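Local coordinates for putative uncharacterized protein (Coprinopsis cinerea, PDB 3W9A), which probably hydrolyses beta-glucan chains, as a glycoside hydrolase family 131 catalytic domain with a beta-jelly-roll fold, at residues E125-V130 against G138-G143. Residues are numbered along the deposited sequence; the frame is centred on the assembly and turned at random.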
loop_
_atom_site.group_PDB
_atom_site.type_symbol
_atom_site.label_atom_id
_atom_site.label_comp_id
_atom_site.label_asym_id
_atom_site.label_seq_id
_atom_site.Cartn_x
_atom_site.Cartn_y
_atom_site.Cartn_z
ATOM N N GLU A 125 4.265 -2.956 8.246
ATOM C CA GLU A 125 3.878 -3.515 6.968
ATOM C C GLU A 125 2.703 -4.453 7.153
ATOM O O GLU A 125 2.319 -4.805 8.282
ATOM C CB GLU A 125 5.030 -4.318 6.342
ATOM C CG GLU A 125 5.432 -5.570 7.138
ATOM C CD GLU A 125 6.691 -6.223 6.605
ATOM O OE1 GLU A 125 7.037 -6.013 5.407
ATOM O OE2 GLU A 125 7.353 -6.931 7.391
ATOM N N LEU A 126 2.161 -4.882 6.027
ATOM C CA LEU A 126 1.168 -5.926 6.014
ATOM C C LEU A 126 1.846 -7.138 5.440
ATOM O O LEU A 126 2.727 -7.011 4.575
ATOM C CB LEU A 126 -0.023 -5.537 5.131
ATOM C CG LEU A 126 -0.911 -4.352 5.573
ATOM C CD1 LEU A 126 -1.939 -4.006 4.508
ATOM C CD2 LEU A 126 -1.603 -4.620 6.896
ATOM N N LYS A 127 1.463 -8.306 5.916
ATOM C CA LYS A 127 1.843 -9.555 5.244
ATOM C C LYS A 127 0.648 -10.445 4.951
ATOM O O LYS A 127 -0.440 -10.231 5.481
ATOM C CB LYS A 127 2.838 -10.349 6.061
ATOM C CG LYS A 127 4.065 -9.577 6.523
ATOM C CD LYS A 127 5.242 -10.537 6.624
ATOM C CE LYS A 127 6.200 -10.162 7.728
ATOM N NZ LYS A 127 7.335 -11.133 7.711
ATOM N N TYR A 128 0.885 -11.430 4.090
ATOM C CA TYR A 128 -0.081 -12.450 3.745
ATOM C C TYR A 128 0.666 -13.757 3.467
ATOM O O TYR A 128 1.807 -13.745 2.962
ATOM C CB TYR A 128 -0.854 -12.005 2.506
ATOM C CG TYR A 128 -1.980 -12.914 2.061
ATOM C CD1 TYR A 128 -3.149 -13.024 2.807
ATOM C CD2 TYR A 128 -1.893 -13.635 0.877
ATOM C CE1 TYR A 128 -4.181 -13.852 2.409
ATOM C CE2 TYR A 128 -2.932 -14.451 0.450
ATOM C CZ TYR A 128 -4.077 -14.553 1.220
ATOM O OH TYR A 128 -5.126 -15.345 0.807
ATOM N N GLY A 129 0.018 -14.869 3.801
ATOM C CA GLY A 129 0.500 -16.218 3.496
ATOM C C GLY A 129 1.481 -16.781 4.501
ATOM O O GLY A 129 2.260 -17.661 4.163
ATOM N N VAL A 130 1.410 -16.306 5.746
ATOM C CA VAL A 130 2.418 -16.601 6.778
ATOM C C VAL A 130 1.742 -16.727 8.147
ATOM O O VAL A 130 0.628 -16.245 8.344
ATOM C CB VAL A 130 3.536 -15.502 6.787
ATOM C CG1 VAL A 130 4.306 -15.417 8.106
ATOM C CG2 VAL A 130 4.522 -15.735 5.657
ATOM N N GLY A 138 -2.374 -9.891 7.742
ATOM C CA GLY A 138 -1.863 -9.407 9.017
ATOM C C GLY A 138 -1.095 -8.105 8.919
ATOM O O GLY A 138 -0.358 -7.886 7.960
ATOM N N TRP A 139 -1.267 -7.252 9.927
ATOM C CA TRP A 139 -0.464 -6.039 10.108
ATOM C C TRP A 139 0.580 -6.282 11.154
ATOM O O TRP A 139 0.292 -6.861 12.219
ATOM C CB TRP A 139 -1.311 -4.856 10.552
ATOM C CG TRP A 139 -0.536 -3.606 10.757
ATOM C CD1 TRP A 139 0.049 -2.830 9.787
ATOM C CD2 TRP A 139 -0.249 -2.969 12.003
ATOM N NE1 TRP A 139 0.679 -1.751 10.367
ATOM C CE2 TRP A 139 0.499 -1.810 11.723
ATOM C CE3 TRP A 139 -0.555 -3.265 13.333
ATOM C CZ2 TRP A 139 0.955 -0.956 12.725
ATOM C CZ3 TRP A 139 -0.114 -2.405 14.324
ATOM C CH2 TRP A 139 0.633 -1.268 14.017
ATOM N N TYR A 140 1.790 -5.822 10.857
ATOM C CA TYR A 140 2.929 -5.984 11.728
ATOM C C TYR A 140 3.492 -4.635 12.156
ATOM O O TYR A 140 3.434 -3.643 11.412
ATOM C CB TYR A 140 4.004 -6.762 11.002
ATOM C CG TYR A 140 3.629 -8.189 10.731
ATOM C CD1 TYR A 140 4.237 -9.229 11.430
ATOM C CD2 TYR A 140 2.646 -8.502 9.810
ATOM C CE1 TYR A 140 3.898 -10.549 11.186
ATOM C CE2 TYR A 140 2.281 -9.819 9.573
ATOM C CZ TYR A 140 2.912 -10.837 10.254
ATOM O OH TYR A 140 2.560 -12.145 9.998
ATOM N N ALA A 141 4.061 -4.613 13.354
ATOM C CA ALA A 141 4.796 -3.447 13.844
ATOM C C ALA A 141 5.981 -3.921 14.676
ATOM O O ALA A 141 5.814 -4.723 15.607
ATOM C CB ALA A 141 3.892 -2.539 14.651
ATOM N N GLY A 142 7.181 -3.457 14.323
ATOM C CA GLY A 142 8.392 -3.845 15.049
ATOM C C GLY A 142 8.800 -5.299 14.864
ATOM O O GLY A 142 9.634 -5.793 15.595
ATOM N N GLY A 143 8.239 -5.973 13.867
ATOM C CA GLY A 143 8.550 -7.376 13.584
ATOM C C GLY A 143 7.494 -8.363 14.073
ATOM O O GLY A 143 7.621 -9.562 13.845
HETATM O O HOH W 1 7.745 -10.063 10.874
#
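K127 lays its aliphatic chain over one face of the Y140 ring, on the side of this antiparallel hairpin that also carries E125. Two positions along the lysine document the overlap: K127 CG lies 3.5 Å from Y140 CE2, and farther out K127 CE stands 4.1 Å from the ring centroid, 6° off the normal, a CH-pi contact over the middle of the ring. The lysine chain is bent at chi3 (-147°), and the two side chains cross at about a right angle. The charge itself adds little, since the cation-pi distance from NZ is long; E113 takes that ammonium in a salt bridge. G138 has no side chain; a beta carbon there would point to the side of E125, K127 and Y140 and be crowded by Y140 CE2, where the ring already sits.

The tight part is the paired backbone together with the K127 stem on the Y140 ring. K127 and G138 form a hydrogen-bonded pair closed from both sides, K127 N to G138 O at 2.8 Å and G138 N to K127 O at 3.0 Å. One residue pair on, L126 and W139 are non-hydrogen-bonded, and L126 CD2 meets W139 CB at 3.7 Å while lying at the indole edge. Beyond them Y140 N reaches E125 O at 2.8 Å, but the return bond from E125 N to Y140 O is weak.

Only the outer end of the K127 and Y140 side is looser: V130 CG1 merely approaches Y140 OH, at 4.2 Å, and one water spans G143 O and, weakly, K127 NZ.

W139, on the other side of the sheet, packs against strands 169-176 and 182-189 of the second jelly-roll sheet, whereas the hairpin continues its own sheet, with strand 114-119 beside 124-128 and strand 144-150 beside 136-141.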